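Local coordinates for protein uroporphyrin-III C-methyltransferase (Pseudomonas denitrificans, PDB 1S4D) that catalyses the two successive S-adenosyl-L-methionine-dependent methylations, at C-2 and C-7, that turn uroporphyrinogen III into precorrin-2 for cobalamin and siroheme synthesis, at residues H150-L155 and V179-M184; E205-V210 and V243-V248; G172-S177 and G199-D204; L136-I141 and D256-L261. All blocks are in the same frame, centred on the assembly; numbering follows the deposited sequence.

Contact 1 (H150-L155 and V179-M184); sequences HAVTFL and VIVMYM. With SAH (S-adenosyl-L-homocysteine), chain Q.
T153-L155 and I180-Y183 run side by side as the two parallel strands of a beta-alpha-beta crossover through helix 170-176, with the S-adenosyl-L-homocysteine site at one end. Three backbone bonds, each 2.8 Å, run between them: V181 N to T153 O, L155 N to V181 O and Y183 N to L155 O. On one side of the sheet F154 holds CG anti to its carbonyl carbon (chi1 -76°), which starts the ring off beside V181, whose CB covers one face 4.3 Å from the centroid; F154 CD1 meets Y183 CE1 at 3.6 Å. On the other side L155 CD1 touches I180 CG2 (3.5 Å) and CD2 lies against M182 CB (3.6 Å). Beyond the strand, M184 N donates to the ribose O2' of the ligand (3.0 Å), while the Y183 ring has the ligand's OXT at its edge. A leucine in place of Y183 would probably leave T130 OG1 and G132 N without their hydroxyl partner and open a gap beside F154. Helix 131-137 packs on F154 and V181, helix 170-176 on T153 and L155; strand 241-245 adjoins 179-183, and a strand of the second subunit continues the sheet antiparallel beyond 151-155.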
loop_
_atom_site.group_PDB
_atom_site.type_symbol
_atom_site.label_atom_id
_atom_site.label_comp_id
_atom_site.label_asym_id
_atom_site.label_seq_id
_atom_site.Cartn_x
_atom_site.Cartn_y
_atom_site.Cartn_z
ATOM N N HIS B 150 -14.624 -8.461 1.682
ATOM C CA HIS B 150 -14.973 -7.123 1.256
ATOM C C HIS B 150 -14.228 -6.136 2.157
ATOM O O HIS B 150 -14.340 -4.916 2.006
ATOM C CB HIS B 150 -16.491 -6.948 1.302
ATOM C CG HIS B 150 -17.188 -7.455 0.073
ATOM N ND1 HIS B 150 -17.292 -8.797 -0.226
ATOM C CD2 HIS B 150 -17.803 -6.796 -0.941
ATOM C CE1 HIS B 150 -17.936 -8.945 -1.371
ATOM N NE2 HIS B 150 -18.258 -7.746 -1.824
ATOM N N ALA B 151 -13.446 -6.697 3.079
ATOM C CA ALA B 151 -12.655 -5.943 4.036
ATOM C C ALA B 151 -11.304 -6.644 4.309
ATOM O O ALA B 151 -11.231 -7.876 4.276
ATOM C CB ALA B 151 -13.445 -5.767 5.308
ATOM N N VAL B 152 -10.240 -5.861 4.517
ATOM C CA VAL B 152 -8.952 -6.372 4.990
ATOM C C VAL B 152 -8.499 -5.537 6.180
ATOM O O VAL B 152 -8.577 -4.300 6.134
ATOM C CB VAL B 152 -7.798 -6.172 3.999
ATOM C CG1 VAL B 152 -6.831 -7.317 4.043
ATOM C CG2 VAL B 152 -8.269 -5.891 2.623
ATOM N N THR B 153 -7.966 -6.220 7.203
ATOM C CA THR B 153 -7.329 -5.577 8.352
ATOM C C THR B 153 -5.814 -5.743 8.373
ATOM O O THR B 153 -5.315 -6.867 8.317
ATOM C CB THR B 153 -7.901 -6.161 9.623
ATOM O OG1 THR B 153 -9.267 -5.776 9.737
ATOM C CG2 THR B 153 -7.283 -5.521 10.829
ATOM N N PHE B 154 -5.081 -4.631 8.497
ATOM C CA PHE B 154 -3.628 -4.694 8.655
ATOM C C PHE B 154 -3.329 -4.470 10.131
ATOM O O PHE B 154 -4.017 -3.670 10.758
ATOM C CB PHE B 154 -2.965 -3.603 7.829
ATOM C CG PHE B 154 -2.920 -3.876 6.354
ATOM C CD1 PHE B 154 -1.926 -3.332 5.581
ATOM C CD2 PHE B 154 -3.881 -4.649 5.725
ATOM C CE1 PHE B 154 -1.901 -3.576 4.198
ATOM C CE2 PHE B 154 -3.857 -4.895 4.351
ATOM C CZ PHE B 154 -2.892 -4.383 3.598
ATOM N N LEU B 155 -2.350 -5.176 10.708
ATOM C CA LEU B 155 -1.973 -4.894 12.110
ATOM C C LEU B 155 -0.474 -5.021 12.454
ATOM O O LEU B 155 0.284 -5.572 11.658
ATOM C CB LEU B 155 -2.908 -5.582 13.127
ATOM C CG LEU B 155 -2.844 -6.974 13.802
ATOM C CD1 LEU B 155 -4.032 -7.787 13.331
ATOM C CD2 LEU B 155 -1.538 -7.798 13.717
ATOM N N VAL B 179 -9.954 -11.584 5.825
ATOM C CA VAL B 179 -8.478 -11.571 5.763
ATOM C C VAL B 179 -7.785 -10.649 6.774
ATOM O O VAL B 179 -8.227 -9.521 6.981
ATOM C CB VAL B 179 -7.993 -11.250 4.332
ATOM C CG1 VAL B 179 -6.456 -11.150 4.270
ATOM C CG2 VAL B 179 -8.524 -12.330 3.372
ATOM N N ILE B 180 -6.739 -11.154 7.458
ATOM C CA ILE B 180 -5.930 -10.325 8.363
ATOM C C ILE B 180 -4.510 -10.354 7.855
ATOM O O ILE B 180 -3.998 -11.425 7.503
ATOM C CB ILE B 180 -5.904 -10.876 9.825
ATOM C CG1 ILE B 180 -7.282 -11.370 10.312
ATOM C CG2 ILE B 180 -5.293 -9.860 10.770
ATOM C CD1 ILE B 180 -8.227 -10.328 10.574
ATOM N N VAL B 181 -3.870 -9.189 7.836
ATOM C CA VAL B 181 -2.505 -9.079 7.356
ATOM C C VAL B 181 -1.653 -8.485 8.470
ATOM O O VAL B 181 -1.914 -7.373 8.950
ATOM C CB VAL B 181 -2.415 -8.199 6.084
ATOM C CG1 VAL B 181 -0.926 -7.878 5.732
ATOM C CG2 VAL B 181 -3.222 -8.822 4.903
ATOM N N MET B 182 -0.634 -9.216 8.884
ATOM C CA MET B 182 0.045 -8.857 10.109
ATOM C C MET B 182 1.513 -8.550 9.874
ATOM O O MET B 182 2.224 -9.353 9.259
ATOM C CB MET B 182 -0.130 -9.969 11.143
ATOM C CG MET B 182 -1.532 -10.524 11.181
ATOM S SD MET B 182 -1.841 -11.346 12.724
ATOM C CE MET B 182 -1.055 -12.959 12.443
ATOM N N TYR B 183 1.916 -7.373 10.363
ATOM C CA TYR B 183 3.272 -6.840 10.345
ATOM C C TYR B 183 3.898 -7.120 11.708
ATOM O O TYR B 183 3.190 -7.154 12.710
ATOM C CB TYR B 183 3.223 -5.319 10.149
ATOM C CG TYR B 183 2.848 -4.860 8.747
ATOM C CD1 TYR B 183 1.501 -4.849 8.305
ATOM C CD2 TYR B 183 3.827 -4.405 7.875
ATOM C CE1 TYR B 183 1.161 -4.429 7.014
ATOM C CE2 TYR B 183 3.501 -3.983 6.609
ATOM C CZ TYR B 183 2.179 -4.005 6.178
ATOM O OH TYR B 183 1.923 -3.588 4.896
ATOM N N MET B 184 5.217 -7.341 11.750
ATOM C CA MET B 184 5.941 -7.551 13.012
ATOM C C MET B 184 5.236 -8.488 13.987
ATOM O O MET B 184 5.085 -8.162 15.158
ATOM C CB MET B 184 6.234 -6.221 13.702
ATOM C CG MET B 184 6.826 -5.179 12.759
ATOM S SD MET B 184 7.004 -3.606 13.559
ATOM C CE MET B 184 5.617 -2.742 12.866
HETATM N N SAH Q . 6.533 0.665 6.354
HETATM C CA SAH Q . 6.820 -0.737 6.107
HETATM C CB SAH Q . 6.721 -1.522 7.404
HETATM C CG SAH Q . 7.976 -1.465 8.255
HETATM S SD SAH Q . 7.803 -2.075 9.953
HETATM C C SAH Q . 5.920 -1.302 5.002
HETATM O O SAH Q . 5.060 -0.619 4.449
HETATM O OXT SAH Q . 6.012 -2.454 4.588
HETATM C "C5'" SAH Q . 8.697 -3.603 9.516
HETATM C "C4'" SAH Q . 7.859 -4.840 9.172
HETATM O "O4'" SAH Q . 7.414 -4.817 7.831
HETATM C "C3'" SAH Q . 8.575 -6.185 9.252
HETATM O "O3'" SAH Q . 8.787 -6.682 10.545
HETATM C "C2'" SAH Q . 7.708 -7.093 8.396
HETATM O "O2'" SAH Q . 6.533 -7.543 9.039
HETATM C "C1'" SAH Q . 7.299 -6.125 7.299
HETATM N N9 SAH Q . 8.133 -6.219 6.080
HETATM C C8 SAH Q . 8.883 -5.203 5.583
HETATM N N7 SAH Q . 9.494 -5.617 4.471
HETATM C C5 SAH Q . 9.165 -6.890 4.233
HETATM C C6 SAH Q . 9.518 -7.777 3.214
HETATM N N6 SAH Q . 10.322 -7.402 2.236
HETATM N N1 SAH Q . 9.008 -9.060 3.229
HETATM C C2 SAH Q . 8.149 -9.436 4.240
HETATM N N3 SAH Q . 7.800 -8.552 5.247
HETATM C C4 SAH Q . 8.297 -7.292 5.245
#

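Contact 2 (E205-V210 and V243-V248); sequences EPVAFV and VVVGEV
V243 holds CG1 anti to its backbone N (chi1 -168°), and F209 holds CG anti to its carbonyl carbon (chi1 -76°), which sets the two side chains alongside each other with V243 CG1 over the centre of the ring. The methyl stands 4.1 Å from the F209 centroid, a CH-pi contact, and V243 CG2 touches F209 CE1 (3.6 Å). The same side of the sheet continues through V207, whose CG1 meets V243 CG1 and whose CG2 lies 4.0 Å from V245 CG2. On the opposite side A208 CB rests against V244 CG1 (3.7 Å). The strands are antiparallel neighbours within the mixed sheet that carries the second half of the chain. A208 and V244 form a hydrogen-bonded pair, A208 N donating to V244 O (3.0 Å) and V244 N to A208 O (3.0 Å), between the non-hydrogen-bonded pairs V207-V245 and F209-V243. G246 N prolongs the ladder with a bond to P206 O (3.0 Å), and the backbone angles of G246 would press a side chain against the preceding carbonyl. Beside this glycine the extended chain of E205 brings OE1 to 3.4 Å from G246 CA, with OE2 near V245 CG1. An alanine in place of E205 would probably leave R201, its salt-bridge partner, short of a counter-charge and open a gap beside V245 and G246. E247 pairs with R250 through OE2 and brings OE1 to the P206 ring. Helix 225-235 covers V207 and F209, and I141 packs on A208.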
loop_
_atom_site.group_PDB
_atom_site.type_symbol
_atom_site.label_atom_id
_atom_site.label_comp_id
_atom_site.label_asym_id
_atom_site.label_seq_id
_atom_site.Cartn_x
_atom_site.Cartn_y
_atom_site.Cartn_z
ATOM N N GLU B 205 -7.931 -22.525 9.936
ATOM C CA GLU B 205 -7.960 -21.535 8.869
ATOM C C GLU B 205 -6.551 -21.349 8.286
ATOM O O GLU B 205 -5.585 -21.261 9.057
ATOM C CB GLU B 205 -8.520 -20.226 9.371
ATOM C CG GLU B 205 -8.349 -19.064 8.428
ATOM C CD GLU B 205 -9.190 -17.887 8.839
ATOM O OE1 GLU B 205 -9.738 -17.215 7.939
ATOM O OE2 GLU B 205 -9.317 -17.636 10.062
ATOM N N PRO B 206 -6.442 -21.314 6.945
ATOM C CA PRO B 206 -5.142 -21.189 6.273
ATOM C C PRO B 206 -4.445 -19.886 6.617
ATOM O O PRO B 206 -5.077 -18.853 6.808
ATOM C CB PRO B 206 -5.503 -21.201 4.779
ATOM C CG PRO B 206 -6.899 -21.736 4.695
ATOM C CD PRO B 206 -7.555 -21.391 5.974
ATOM N N VAL B 207 -3.124 -19.976 6.675
ATOM C CA VAL B 207 -2.221 -18.903 7.072
ATOM C C VAL B 207 -0.982 -19.044 6.162
ATOM O O VAL B 207 -0.562 -20.157 5.838
ATOM C CB VAL B 207 -1.833 -19.092 8.574
ATOM C CG1 VAL B 207 -0.586 -18.332 8.959
ATOM C CG2 VAL B 207 -2.983 -18.726 9.481
ATOM N N ALA B 208 -0.413 -17.925 5.727
ATOM C CA ALA B 208 0.872 -17.964 5.021
ATOM C C ALA B 208 1.826 -16.982 5.673
ATOM O O ALA B 208 1.399 -15.945 6.179
ATOM C CB ALA B 208 0.708 -17.649 3.545
ATOM N N PHE B 209 3.110 -17.336 5.686
ATOM C CA PHE B 209 4.178 -16.458 6.136
ATOM C C PHE B 209 4.936 -16.147 4.877
ATOM O O PHE B 209 5.263 -17.065 4.104
ATOM C CB PHE B 209 5.122 -17.191 7.110
ATOM C CG PHE B 209 4.562 -17.375 8.492
ATOM C CD1 PHE B 209 4.999 -16.575 9.536
ATOM C CD2 PHE B 209 3.594 -18.358 8.744
ATOM C CE1 PHE B 209 4.470 -16.723 10.813
ATOM C CE2 PHE B 209 3.053 -18.525 10.019
ATOM C CZ PHE B 209 3.490 -17.707 11.063
ATOM N N VAL B 210 5.214 -14.869 4.649
ATOM C CA VAL B 210 6.033 -14.476 3.512
ATOM C C VAL B 210 7.233 -13.687 4.030
ATOM O O VAL B 210 7.097 -12.550 4.502
ATOM C CB VAL B 210 5.218 -13.681 2.442
ATOM C CG1 VAL B 210 6.037 -13.482 1.176
ATOM C CG2 VAL B 210 3.889 -14.388 2.096
ATOM N N VAL B 243 2.547 -11.971 7.836
ATOM C CA VAL B 243 1.670 -13.101 8.096
ATOM C C VAL B 243 0.233 -12.781 7.698
ATOM O O VAL B 243 -0.383 -11.844 8.250
ATOM C CB VAL B 243 1.644 -13.473 9.559
ATOM C CG1 VAL B 243 0.957 -14.827 9.720
ATOM C CG2 VAL B 243 3.057 -13.480 10.148
ATOM N N VAL B 244 -0.290 -13.554 6.745
ATOM C CA VAL B 244 -1.635 -13.349 6.200
ATOM C C VAL B 244 -2.531 -14.497 6.605
ATOM O O VAL B 244 -2.163 -15.664 6.465
ATOM C CB VAL B 244 -1.618 -13.191 4.625
ATOM C CG1 VAL B 244 -0.962 -14.402 3.948
ATOM C CG2 VAL B 244 -3.018 -12.939 4.053
ATOM N N VAL B 245 -3.711 -14.157 7.089
ATOM C CA VAL B 245 -4.678 -15.132 7.552
ATOM C C VAL B 245 -5.904 -15.075 6.633
ATOM O O VAL B 245 -6.400 -13.967 6.276
ATOM C CB VAL B 245 -5.070 -14.824 9.011
ATOM C CG1 VAL B 245 -6.066 -15.833 9.537
ATOM C CG2 VAL B 245 -3.813 -14.790 9.908
ATOM N N GLY B 246 -6.373 -16.252 6.211
ATOM C CA GLY B 246 -7.617 -16.355 5.467
ATOM C C GLY B 246 -7.583 -16.936 4.072
ATOM O O GLY B 246 -6.539 -17.294 3.525
ATOM N N GLU B 247 -8.752 -17.011 3.462
ATOM C CA GLU B 247 -8.941 -17.880 2.302
ATOM C C GLU B 247 -8.112 -17.471 1.104
ATOM O O GLU B 247 -7.780 -18.323 0.276
ATOM C CB GLU B 247 -10.434 -18.020 1.951
ATOM C CG GLU B 247 -11.246 -18.786 2.997
ATOM C CD GLU B 247 -10.754 -20.212 3.224
ATOM O OE1 GLU B 247 -10.673 -20.615 4.406
ATOM O OE2 GLU B 247 -10.468 -20.938 2.229
ATOM N N VAL B 248 -7.771 -16.185 1.015
ATOM C CA VAL B 248 -6.872 -15.717 -0.041
ATOM C C VAL B 248 -5.555 -16.493 -0.091
ATOM O O VAL B 248 -4.933 -16.577 -1.154
ATOM C CB VAL B 248 -6.532 -14.206 0.043
ATOM C CG1 VAL B 248 -7.726 -13.340 -0.392
ATOM C CG2 VAL B 248 -5.999 -13.813 1.430
#

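Contact 3 (G172-S177 and G199-D204); sequences GIASGS and GGRSPD
A174 O is met by two nitrogens of R201, NE at 3.1 Å and NH1 at 2.8 Å, although the modelled place of NH1 is less certain and its bond correspondingly doubtful. This carbonyl belongs to the last turn of helix 170-176, the connecting helix of the beta-alpha-beta unit between strands 151-156 and 179-183. The residue four positions on is P178, which has no N-H to offer, and R201 NE probably takes the place of that donor. The carbonyl oxygen lies almost in the guanidinium plane, and NE approaches well away from the C=O direction, at a C=O...N angle of 129°. The arginine chain bends at chi2 (-57°), which folds CD back beside CA, and R201 CG passes A174 CB at 4.1 Å. The positive group would probably be steadied by the carbonyl end of the helix and by E205, to which NH2 makes a salt bridge; NH2 also donates to P178 O. A174 points its CB toward the facing loop and reaches G199 O at 3.4 Å, and a side chain on G199 would run into that methyl. G200, with positive phi (107°), ends helix 189-198 in a Schellman motif. The contact thus joins the ends of two helices on one side of the mixed sheet, with L196 and L225 packed on the arginine. S177 OG hydrogen-bonds to T153 OG1 of strand 151-156, close to the subunit interface. Farther along the loop, S202 forms an ST turn, its OG accepting from D204 N at 3.1 Å.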
loop_
_atom_site.group_PDB
_atom_site.type_symbol
_atom_site.label_atom_id
_atom_site.label_comp_id
_atom_site.label_asym_id
_atom_site.label_seq_id
_atom_site.Cartn_x
_atom_site.Cartn_y
_atom_site.Cartn_z
ATOM N N GLY B 172 -12.770 -8.296 18.040
ATOM C CA GLY B 172 -13.164 -7.398 16.966
ATOM C C GLY B 172 -12.357 -7.633 15.697
ATOM O O GLY B 172 -12.900 -7.683 14.586
ATOM N N ILE B 173 -11.053 -7.793 15.869
ATOM C CA ILE B 173 -10.163 -8.048 14.757
ATOM C C ILE B 173 -10.488 -9.369 14.092
ATOM O O ILE B 173 -10.489 -9.444 12.862
ATOM C CB ILE B 173 -8.674 -7.910 15.200
ATOM C CG1 ILE B 173 -8.164 -6.540 14.745
ATOM C CG2 ILE B 173 -7.800 -8.984 14.580
ATOM C CD1 ILE B 173 -7.459 -5.816 15.742
ATOM N N ALA B 174 -10.812 -10.389 14.901
ATOM C CA ALA B 174 -11.272 -11.685 14.387
ATOM C C ALA B 174 -12.573 -11.633 13.544
ATOM O O ALA B 174 -12.621 -12.282 12.481
ATOM C CB ALA B 174 -11.420 -12.679 15.506
ATOM N N SER B 175 -13.599 -10.884 13.997
ATOM C CA SER B 175 -14.867 -10.754 13.253
ATOM C C SER B 175 -14.875 -9.721 12.139
ATOM O O SER B 175 -15.669 -9.822 11.210
ATOM C CB SER B 175 -16.032 -10.394 14.174
ATOM O OG SER B 175 -15.781 -10.757 15.502
ATOM N N GLY B 176 -14.035 -8.699 12.264
ATOM C CA GLY B 176 -14.024 -7.585 11.335
ATOM C C GLY B 176 -13.773 -7.912 9.871
ATOM O O GLY B 176 -14.511 -7.426 9.026
ATOM N N SER B 177 -12.735 -8.683 9.558
ATOM C CA SER B 177 -12.446 -9.043 8.163
ATOM C C SER B 177 -12.102 -10.523 8.038
ATOM O O SER B 177 -11.494 -11.094 8.937
ATOM C CB SER B 177 -11.258 -8.286 7.613
ATOM O OG SER B 177 -11.160 -6.999 8.149
ATOM N N GLY B 199 -10.875 -15.745 19.549
ATOM C CA GLY B 199 -11.798 -14.848 18.899
ATOM C C GLY B 199 -12.725 -15.478 17.886
ATOM O O GLY B 199 -13.479 -14.769 17.238
ATOM N N GLY B 200 -12.677 -16.784 17.706
ATOM C CA GLY B 200 -13.671 -17.432 16.857
ATOM C C GLY B 200 -13.173 -17.912 15.508
ATOM O O GLY B 200 -13.885 -18.585 14.752
ATOM N N ARG B 201 -11.938 -17.537 15.206
ATOM C CA ARG B 201 -11.245 -18.013 14.040
ATOM C C ARG B 201 -11.042 -19.534 14.122
ATOM O O ARG B 201 -10.869 -20.086 15.217
ATOM C CB ARG B 201 -9.905 -17.311 14.020
ATOM C CG ARG B 201 -9.970 -15.943 13.402
ATOM C CD ARG B 201 -10.526 -15.994 11.993
ATOM N NE ARG B 201 -10.948 -14.684 11.597
ATOM C CZ ARG B 201 -10.678 -14.147 10.430
ATOM N NH1 ARG B 201 -11.106 -12.920 10.192
ATOM N NH2 ARG B 201 -10.002 -14.831 9.509
ATOM N N SER B 202 -11.069 -20.228 12.991
ATOM C CA SER B 202 -10.938 -21.684 13.032
ATOM C C SER B 202 -9.468 -22.115 13.203
ATOM O O SER B 202 -8.600 -21.588 12.512
ATOM C CB SER B 202 -11.517 -22.313 11.765
ATOM O OG SER B 202 -10.995 -23.625 11.573
ATOM N N PRO B 203 -9.194 -23.088 14.086
ATOM C CA PRO B 203 -7.815 -23.583 14.284
ATOM C C PRO B 203 -7.169 -24.019 12.960
ATOM O O PRO B 203 -5.951 -23.940 12.801
ATOM C CB PRO B 203 -7.990 -24.778 15.240
ATOM C CG PRO B 203 -9.272 -24.519 15.955
ATOM C CD PRO B 203 -10.166 -23.786 14.957
ATOM N N ASP B 204 -7.998 -24.415 12.002
ATOM C CA ASP B 204 -7.528 -24.825 10.688
ATOM C C ASP B 204 -7.530 -23.746 9.627
ATOM O O ASP B 204 -7.196 -24.028 8.496
ATOM C CB ASP B 204 -8.396 -25.965 10.171
ATOM C CG ASP B 204 -8.355 -27.161 11.075
ATOM O OD1 ASP B 204 -9.210 -28.066 10.936
ATOM O OD2 ASP B 204 -7.487 -27.264 11.967
#

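Contact 4 (L136-I141 and D256-L261); sequences LAYAGI and DWIGAL
G140 and D256 bring their CA atoms to 4.2 Å where the turn at the end of helix 131-137 meets the irregular chain after helix 252-255. A137 to G140 form a type I turn, and G140, with positive phi (77°), completes a Schellman motif, I141 N bonding to L136 O and G140 N to A137 O; A139 N also donates to L136 O, from the opposite face. A137 O takes a second bond from the indole W257 NE1, at 3.0 Å, across the carbonyl plane from G140 N. W257 CG lies between the backbone N and the carbonyl carbon (chi1 57°), starting the indole toward A137 and Y138. The edge of its six-membered ring meets the face of Y138, centroids 5.1 Å apart and planes at 64°, with W257 CZ2 over the centre of the tyrosine ring. This edge-to-face stack lies at the dimer interface: F123 and I125 of the second subunit pack on W257, and F104 of that subunit on A137. Y138 OH bonds to D26, and the tyrosine lies near P24 and A213, which bind S-adenosyl-L-homocysteine. A water over the rim of one indole face bridges the segments, donating to Y138 O (3.2 Å) and D256 OD1 (2.9 Å) and accepting from I258 N (2.7 Å). D256 OD1 also accepts from G259 N at 3.2 Å, an Asx motif with the N-H above the carboxylate plane, while R252 NE donates to A139 O.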
loop_
_atom_site.group_PDB
_atom_site.type_symbol
_atom_site.label_atom_id
_atom_site.label_comp_id
_atom_site.label_asym_id
_atom_site.label_seq_id
_atom_site.Cartn_x
_atom_site.Cartn_y
_atom_site.Cartn_z
ATOM N N LEU B 136 2.752 -9.419 -0.598
ATOM C CA LEU B 136 1.902 -10.593 -0.728
ATOM C C LEU B 136 1.594 -10.926 -2.190
ATOM O O LEU B 136 1.518 -12.110 -2.559
ATOM C CB LEU B 136 0.636 -10.450 0.119
ATOM C CG LEU B 136 0.914 -10.435 1.631
ATOM C CD1 LEU B 136 -0.353 -10.153 2.344
ATOM C CD2 LEU B 136 1.460 -11.748 2.125
ATOM N N ALA B 137 1.461 -9.883 -3.019
ATOM C CA ALA B 137 1.383 -10.064 -4.470
ATOM C C ALA B 137 2.536 -10.908 -5.011
ATOM O O ALA B 137 2.331 -11.749 -5.912
ATOM C CB ALA B 137 1.331 -8.733 -5.179
ATOM N N TYR B 138 3.742 -10.711 -4.476
ATOM C CA TYR B 138 4.879 -11.493 -4.999
ATOM C C TYR B 138 4.845 -12.962 -4.559
ATOM O O TYR B 138 5.651 -13.748 -5.023
ATOM C CB TYR B 138 6.235 -10.877 -4.646
ATOM C CG TYR B 138 6.725 -9.801 -5.580
ATOM C CD1 TYR B 138 5.952 -8.642 -5.824
ATOM C CD2 TYR B 138 7.981 -9.909 -6.188
ATOM C CE1 TYR B 138 6.415 -7.635 -6.673
ATOM C CE2 TYR B 138 8.456 -8.913 -7.029
ATOM C CZ TYR B 138 7.671 -7.778 -7.267
ATOM O OH TYR B 138 8.154 -6.798 -8.091
ATOM N N ALA B 139 3.918 -13.316 -3.675
ATOM C CA ALA B 139 3.794 -14.691 -3.208
ATOM C C ALA B 139 2.560 -15.330 -3.796
ATOM O O ALA B 139 2.243 -16.466 -3.444
ATOM C CB ALA B 139 3.739 -14.766 -1.665
ATOM N N GLY B 140 1.873 -14.589 -4.673
ATOM C CA GLY B 140 0.617 -15.018 -5.266
ATOM C C GLY B 140 -0.604 -14.906 -4.364
ATOM O O GLY B 140 -1.606 -15.590 -4.592
ATOM N N ILE B 141 -0.545 -14.037 -3.359
ATOM C CA ILE B 141 -1.692 -13.826 -2.477
ATOM C C ILE B 141 -2.279 -12.419 -2.609
ATOM O O ILE B 141 -1.700 -11.464 -2.104
ATOM C CB ILE B 141 -1.308 -14.089 -1.001
ATOM C CG1 ILE B 141 -0.834 -15.539 -0.819
ATOM C CG2 ILE B 141 -2.474 -13.726 -0.063
ATOM C CD1 ILE B 141 -0.085 -15.777 0.460
ATOM N N ASP B 256 0.811 -18.125 -8.078
ATOM C CA ASP B 256 2.230 -18.013 -7.762
ATOM C C ASP B 256 3.074 -17.791 -9.035
ATOM O O ASP B 256 3.767 -18.676 -9.514
ATOM C CB ASP B 256 2.671 -19.243 -6.963
ATOM C CG ASP B 256 4.149 -19.261 -6.653
ATOM O OD1 ASP B 256 4.807 -18.193 -6.596
ATOM O OD2 ASP B 256 4.727 -20.340 -6.439
ATOM N N TRP B 257 3.024 -16.573 -9.552
ATOM C CA TRP B 257 3.704 -16.235 -10.792
ATOM C C TRP B 257 5.219 -16.245 -10.688
ATOM O O TRP B 257 5.888 -16.569 -11.668
ATOM C CB TRP B 257 3.214 -14.893 -11.345
ATOM C CG TRP B 257 3.371 -13.735 -10.398
ATOM C CD1 TRP B 257 2.516 -13.366 -9.394
ATOM C CD2 TRP B 257 4.444 -12.798 -10.375
ATOM N NE1 TRP B 257 2.995 -12.252 -8.756
ATOM C CE2 TRP B 257 4.176 -11.880 -9.341
ATOM C CE3 TRP B 257 5.615 -12.638 -11.130
ATOM C CZ2 TRP B 257 5.043 -10.823 -9.030
ATOM C CZ3 TRP B 257 6.471 -11.578 -10.831
ATOM C CH2 TRP B 257 6.181 -10.686 -9.786
ATOM N N ILE B 258 5.769 -15.907 -9.518
ATOM C CA ILE B 258 7.224 -15.933 -9.354
ATOM C C ILE B 258 7.755 -17.353 -9.455
ATOM O O ILE B 258 8.883 -17.576 -9.929
ATOM C CB ILE B 258 7.660 -15.229 -8.049
ATOM C CG1 ILE B 258 7.644 -13.721 -8.311
ATOM C CG2 ILE B 258 9.113 -15.628 -7.666
ATOM C CD1 ILE B 258 7.968 -12.951 -7.124
ATOM N N GLY B 259 6.928 -18.293 -9.043
ATOM C CA GLY B 259 7.055 -19.674 -9.476
ATOM C C GLY B 259 7.049 -19.785 -10.997
ATOM O O GLY B 259 6.390 -20.654 -11.548
ATOM N N ALA B 260 7.771 -18.878 -11.671
ATOM C CA ALA B 260 8.204 -19.074 -13.061
ATOM C C ALA B 260 9.699 -19.380 -13.095
ATOM O O ALA B 260 10.460 -18.874 -13.920
ATOM C CB ALA B 260 7.841 -17.909 -13.953
ATOM N N LEU B 261 10.099 -20.161 -12.124
ATOM C CA LEU B 261 11.290 -21.003 -12.151
ATOM C C LEU B 261 10.954 -22.410 -12.634
ATOM O O LEU B 261 11.778 -23.211 -12.886
ATOM C CB LEU B 261 11.923 -21.069 -10.759
ATOM C CG LEU B 261 12.420 -19.744 -10.176
ATOM C CD1 LEU B 261 12.790 -19.928 -8.713
ATOM C CD2 LEU B 261 13.614 -19.243 -10.973
HETATM O O HOH W 1 4.278 -15.427 -7.309
#

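From the N terminus, contact 4 opens first, at 136-141, at the end of helix 131-137, and closes last, at 256-261, enclosing the other three. Contact 1 opens at strand 151-156 and closes at 179-183; contact 3 starts on helix 170-176 within that span and closes at 199-204, so the two cross. Contact 2 follows both in series, from 205-210 to 243-248. Contacts 1 and 2 are joined where strands 179-183 and 241-245 are neighbours in one sheet, M182 N lying 2.7 Å from V243 O. Contact 3 joins the end of helix 170-176 to the loop after helix 189-198; contact 4 packs on strands 206-211 and 241-245 through I141 and L136. Contacts 1, 3 and 4 touch the second subunit.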